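Local coordinates for extracellular solute-binding protein (Conexibacter woesei, PDB 4P98) that probably binds a small solute outside the cell membrane for uptake by an ABC transporter, at residues A136-G150 and A194-T208. Sequence-based numbering, arbitrary orientation.
Sequences AGSLRGVEKVGAVGG and ARGLLDKGAQLLVAT
Gly-146 and Val-206 sit in adjacent parallel strands, 144-149 and 205-207, of the five-stranded sheet in one lobe of a periplasmic-binding-protein fold. The short strand axes run 4.6 Å apart at 25°, and the backbone bonds reach alternately forward and back: Gly-146 N donates to Leu-204 O (3.0 Å), and Gly-146 O accepts from Val-206 N. Just before strand 205-207, Gln-203 extends this pairing through its side chain. Its OE1 takes two amides, Glu-143 N at 2.7 Å nearly head-on and Lys-144 N at 3.1 Å, tilted 25° from the amide plane, while its own backbone N returns a bond to Lys-144 O. A leucine here would probably leave both amides without this acceptor and free the turn before the strand to shift. Next to Val-145, on the side Val-206 also faces, Leu-204, its CG anti to the backbone N (chi1 166°), presses CD2 against Ala-136 CB at a tight 3.3 Å; Leu-139 crosses the Leu-204 side chain at about a right angle. The face of Val-148 carries its CG2 against Leu-197 CD1 (3.7 Å), from helix 187-199, whose C-terminus closes in a Schellman motif at Gly-201. Helix 212-221 adds Leu-214 beside Val-148. Beyond the strand ends, Thr-208 OG1, also hydrogen-bonded to His-160 NE2, shares a water with Gly-150, whose N donates to that water at 2.8 Å.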
loop_
_atom_site.group_PDB
_atom_site.type_symbol
_atom_site.label_atom_id
_atom_site.label_comp_id
_atom_site.label_asym_id
_atom_site.label_seq_id
_atom_site.Cartn_x
_atom_site.Cartn_y
_atom_site.Cartn_z
ATOM N N ALA A 136 9.695 -5.947 -11.802
ATOM C CA ALA A 136 10.852 -5.401 -12.505
ATOM C C ALA A 136 11.693 -6.502 -13.159
ATOM O O ALA A 136 12.161 -6.351 -14.284
ATOM C CB ALA A 136 11.717 -4.581 -11.559
ATOM N N GLY A 137 11.886 -7.602 -12.447
ATOM C CA GLY A 137 12.672 -8.715 -12.954
ATOM C C GLY A 137 11.949 -9.575 -13.976
ATOM O O GLY A 137 12.567 -10.410 -14.618
ATOM N N SER A 138 10.647 -9.366 -14.137
ATOM C CA SER A 138 9.839 -10.127 -15.085
ATOM C C SER A 138 9.716 -9.466 -16.459
ATOM O O SER A 138 9.101 -10.033 -17.354
ATOM C CB SER A 138 8.429 -10.334 -14.518
ATOM O OG SER A 138 8.478 -11.120 -13.339
ATOM N N LEU A 139 10.288 -8.276 -16.630
ATOM C CA LEU A 139 10.082 -7.496 -17.846
ATOM C C LEU A 139 11.017 -7.956 -18.957
ATOM O O LEU A 139 11.954 -8.703 -18.709
ATOM C CB LEU A 139 10.316 -6.008 -17.571
ATOM C CG LEU A 139 9.464 -5.384 -16.477
ATOM C CD1 LEU A 139 9.894 -3.935 -16.264
ATOM C CD2 LEU A 139 7.980 -5.474 -16.808
ATOM N N ARG A 140 10.760 -7.498 -20.179
ATOM C CA ARG A 140 11.578 -7.894 -21.335
ATOM C C ARG A 140 12.612 -6.830 -21.642
ATOM O O ARG A 140 12.250 -5.684 -21.898
ATOM C CB ARG A 140 10.708 -8.082 -22.574
ATOM C CG ARG A 140 9.930 -9.386 -22.619
ATOM C CD ARG A 140 9.281 -9.605 -23.986
ATOM N NE ARG A 140 8.377 -8.504 -24.342
ATOM C CZ ARG A 140 7.203 -8.639 -24.960
ATOM N NH1 ARG A 140 6.744 -9.838 -25.318
ATOM N NH2 ARG A 140 6.472 -7.556 -25.217
ATOM N N GLY A 141 13.890 -7.212 -21.615
ATOM C CA GLY A 141 14.975 -6.324 -22.015
ATOM C C GLY A 141 15.390 -5.295 -20.976
ATOM O O GLY A 141 16.032 -4.317 -21.306
ATOM N N VAL A 142 15.044 -5.517 -19.717
ATOM C CA VAL A 142 15.398 -4.580 -18.653
ATOM C C VAL A 142 16.490 -5.209 -17.811
ATOM O O VAL A 142 16.222 -6.091 -16.999
ATOM C CB VAL A 142 14.171 -4.225 -17.796
ATOM C CG1 VAL A 142 14.565 -3.317 -16.633
ATOM C CG2 VAL A 142 13.096 -3.582 -18.653
ATOM N N GLU A 143 17.733 -4.788 -18.017
ATOM C CA GLU A 143 18.843 -5.390 -17.289
ATOM C C GLU A 143 19.404 -4.482 -16.204
ATOM O O GLU A 143 20.176 -4.948 -15.366
ATOM C CB GLU A 143 19.966 -5.870 -18.248
ATOM C CG GLU A 143 19.635 -7.110 -19.111
ATOM C CD GLU A 143 18.994 -8.299 -18.357
ATOM O OE1 GLU A 143 19.595 -8.877 -17.413
ATOM O OE2 GLU A 143 17.871 -8.689 -18.748
ATOM N N LYS A 144 18.996 -3.207 -16.208
ATOM C CA LYS A 144 19.453 -2.215 -15.227
ATOM C C LYS A 144 18.236 -1.519 -14.615
ATOM O O LYS A 144 17.426 -0.944 -15.332
ATOM C CB LYS A 144 20.363 -1.175 -15.896
ATOM C CG LYS A 144 21.684 -1.732 -16.398
ATOM C CD LYS A 144 22.670 -0.639 -16.812
ATOM C CE LYS A 144 24.013 -1.249 -17.199
ATOM N NZ LYS A 144 24.969 -0.231 -17.709
ATOM N N VAL A 145 18.122 -1.578 -13.289
ATOM C CA VAL A 145 16.951 -1.082 -12.575
ATOM C C VAL A 145 17.412 -0.066 -11.543
ATOM O O VAL A 145 18.415 -0.278 -10.847
ATOM C CB VAL A 145 16.206 -2.217 -11.833
ATOM C CG1 VAL A 145 15.033 -1.663 -11.016
ATOM C CG2 VAL A 145 15.722 -3.269 -12.821
ATOM N N GLY A 146 16.666 1.033 -11.448
ATOM C CA GLY A 146 16.970 2.091 -10.483
ATOM C C GLY A 146 15.775 2.319 -9.590
ATOM O O GLY A 146 14.641 2.280 -10.059
ATOM N N ALA A 147 16.026 2.544 -8.301
ATOM C CA ALA A 147 14.949 2.795 -7.344
ATOM C C ALA A 147 15.229 4.051 -6.543
ATOM O O ALA A 147 16.357 4.290 -6.111
ATOM C CB ALA A 147 14.775 1.613 -6.404
ATOM N N VAL A 148 14.187 4.841 -6.333
ATOM C CA VAL A 148 14.311 6.039 -5.515
ATOM C C VAL A 148 13.342 5.988 -4.359
ATOM O O VAL A 148 12.135 5.845 -4.555
ATOM C CB VAL A 148 14.091 7.346 -6.316
ATOM C CG1 VAL A 148 14.274 8.555 -5.412
ATOM C CG2 VAL A 148 15.050 7.438 -7.494
ATOM N N GLY A 149 13.893 6.125 -3.150
ATOM C CA GLY A 149 13.105 6.249 -1.929
ATOM C C GLY A 149 13.322 7.562 -1.210
ATOM O O GLY A 149 14.112 8.408 -1.652
ATOM N N GLY A 150 12.605 7.721 -0.094
ATOM C CA GLY A 150 12.692 8.928 0.736
ATOM C C GLY A 150 13.770 8.853 1.811
ATOM O O GLY A 150 14.933 8.670 1.493
ATOM N N ALA A 194 16.106 10.377 -9.577
ATOM C CA ALA A 194 15.716 9.495 -10.685
ATOM C C ALA A 194 16.496 9.790 -11.978
ATOM O O ALA A 194 16.932 8.869 -12.681
ATOM C CB ALA A 194 14.221 9.574 -10.919
ATOM N N ARG A 195 16.676 11.075 -12.287
ATOM C CA ARG A 195 17.488 11.492 -13.441
ATOM C C ARG A 195 18.938 10.983 -13.317
ATOM O O ARG A 195 19.535 10.533 -14.296
ATOM C CB ARG A 195 17.445 13.025 -13.594
ATOM C CG ARG A 195 18.109 13.589 -14.843
ATOM C CD ARG A 195 17.802 15.083 -15.006
ATOM N NE ARG A 195 18.255 15.916 -13.890
ATOM C CZ ARG A 195 17.486 16.595 -13.022
ATOM N NH1 ARG A 195 18.074 17.314 -12.072
ATOM N NH2 ARG A 195 16.147 16.582 -13.073
ATOM N N GLY A 196 19.494 11.028 -12.112
ATOM C CA GLY A 196 20.840 10.529 -11.878
ATOM C C GLY A 196 20.974 9.040 -12.196
ATOM O O GLY A 196 21.940 8.619 -12.837
ATOM N N LEU A 197 19.994 8.250 -11.766
ATOM C CA LEU A 197 19.979 6.810 -12.062
ATOM C C LEU A 197 19.773 6.558 -13.561
ATOM O O LEU A 197 20.393 5.669 -14.141
ATOM C CB LEU A 197 18.890 6.106 -11.259
ATOM C CG LEU A 197 19.083 6.176 -9.741
ATOM C CD1 LEU A 197 17.862 5.646 -9.021
ATOM C CD2 LEU A 197 20.311 5.408 -9.323
ATOM N N LEU A 198 18.912 7.360 -14.175
ATOM C CA LEU A 198 18.675 7.297 -15.618
ATOM C C LEU A 198 19.956 7.580 -16.414
ATOM O O LEU A 198 20.329 6.823 -17.319
ATOM C CB LEU A 198 17.594 8.306 -15.973
ATOM C CG LEU A 198 16.980 8.325 -17.353
ATOM C CD1 LEU A 198 16.326 6.979 -17.642
ATOM C CD2 LEU A 198 15.963 9.462 -17.397
ATOM N N ASP A 199 20.641 8.656 -16.049
ATOM C CA ASP A 199 21.910 9.028 -16.686
ATOM C C ASP A 199 22.976 7.941 -16.574
ATOM O O ASP A 199 23.773 7.756 -17.485
ATOM C CB ASP A 199 22.454 10.313 -16.076
ATOM C CG ASP A 199 21.608 11.522 -16.397
ATOM O OD1 ASP A 199 20.711 11.430 -17.260
ATOM O OD2 ASP A 199 21.836 12.575 -15.766
ATOM N N LYS A 200 22.979 7.227 -15.456
ATOM C CA LYS A 200 23.882 6.096 -15.270
ATOM C C LYS A 200 23.458 4.837 -16.022
ATOM O O LYS A 200 24.234 3.900 -16.096
ATOM C CB LYS A 200 24.055 5.777 -13.778
ATOM C CG LYS A 200 24.898 6.795 -13.041
ATOM C CD LYS A 200 24.890 6.480 -11.563
ATOM C CE LYS A 200 25.557 7.558 -10.743
ATOM N NZ LYS A 200 25.405 7.251 -9.286
ATOM N N GLY A 201 22.244 4.801 -16.568
ATOM C CA GLY A 201 21.813 3.681 -17.405
ATOM C C GLY A 201 20.584 2.891 -16.997
ATOM O O GLY A 201 20.264 1.897 -17.646
ATOM N N ALA A 202 19.875 3.323 -15.954
ATOM C CA ALA A 202 18.630 2.665 -15.548
ATOM C C ALA A 202 17.642 2.579 -16.705
ATOM O O ALA A 202 17.395 3.572 -17.406
ATOM C CB ALA A 202 17.985 3.388 -14.376
ATOM N N GLN A 203 17.092 1.381 -16.900
ATOM C CA GLN A 203 16.115 1.126 -17.961
ATOM C C GLN A 203 14.699 1.041 -17.419
ATOM O O GLN A 203 13.749 0.841 -18.164
ATOM C CB GLN A 203 16.484 -0.157 -18.714
ATOM C CG GLN A 203 17.851 -0.065 -19.394
ATOM C CD GLN A 203 18.393 -1.409 -19.852
ATOM O OE1 GLN A 203 18.388 -2.384 -19.111
ATOM N NE2 GLN A 203 18.889 -1.454 -21.073
ATOM N N LEU A 204 14.577 1.209 -16.104
ATOM C CA LEU A 204 13.297 1.208 -15.412
ATOM C C LEU A 204 13.511 1.940 -14.090
ATOM O O LEU A 204 14.558 1.793 -13.448
ATOM C CB LEU A 204 12.848 -0.232 -15.131
ATOM C CG LEU A 204 11.711 -0.482 -14.137
ATOM C CD1 LEU A 204 10.361 -0.328 -14.810
ATOM C CD2 LEU A 204 11.835 -1.880 -13.516
ATOM N N LEU A 205 12.511 2.695 -13.670
ATOM C CA LEU A 205 12.622 3.458 -12.429
ATOM C C LEU A 205 11.518 3.058 -11.470
ATOM O O LEU A 205 10.345 3.159 -11.796
ATOM C CB LEU A 205 12.571 4.960 -12.722
ATOM C CG LEU A 205 13.844 5.505 -13.386
ATOM C CD1 LEU A 205 13.642 6.877 -14.037
ATOM C CD2 LEU A 205 15.008 5.533 -12.412
ATOM N N VAL A 206 11.907 2.621 -10.275
ATOM C CA VAL A 206 10.957 2.179 -9.261
ATOM C C VAL A 206 10.865 3.210 -8.140
ATOM O O VAL A 206 11.870 3.570 -7.564
ATOM C CB VAL A 206 11.393 0.833 -8.651
ATOM C CG1 VAL A 206 10.314 0.298 -7.722
ATOM C CG2 VAL A 206 11.699 -0.169 -9.752
ATOM N N ALA A 207 9.649 3.655 -7.847
ATOM C CA ALA A 207 9.369 4.598 -6.762
ATOM C C ALA A 207 8.886 3.872 -5.514
ATOM O O ALA A 207 7.947 3.067 -5.585
ATOM C CB ALA A 207 8.299 5.581 -7.198
ATOM N N THR A 208 9.484 4.187 -4.369
ATOM C CA THR A 208 8.941 3.717 -3.086
ATOM C C THR A 208 8.313 4.824 -2.255
ATOM O O THR A 208 7.633 4.546 -1.263
ATOM C CB THR A 208 10.000 3.016 -2.243
ATOM O OG1 THR A 208 11.057 3.921 -1.937
ATOM C CG2 THR A 208 10.541 1.819 -2.994
HETATM O O HOH W 1 10.619 5.765 0.260
#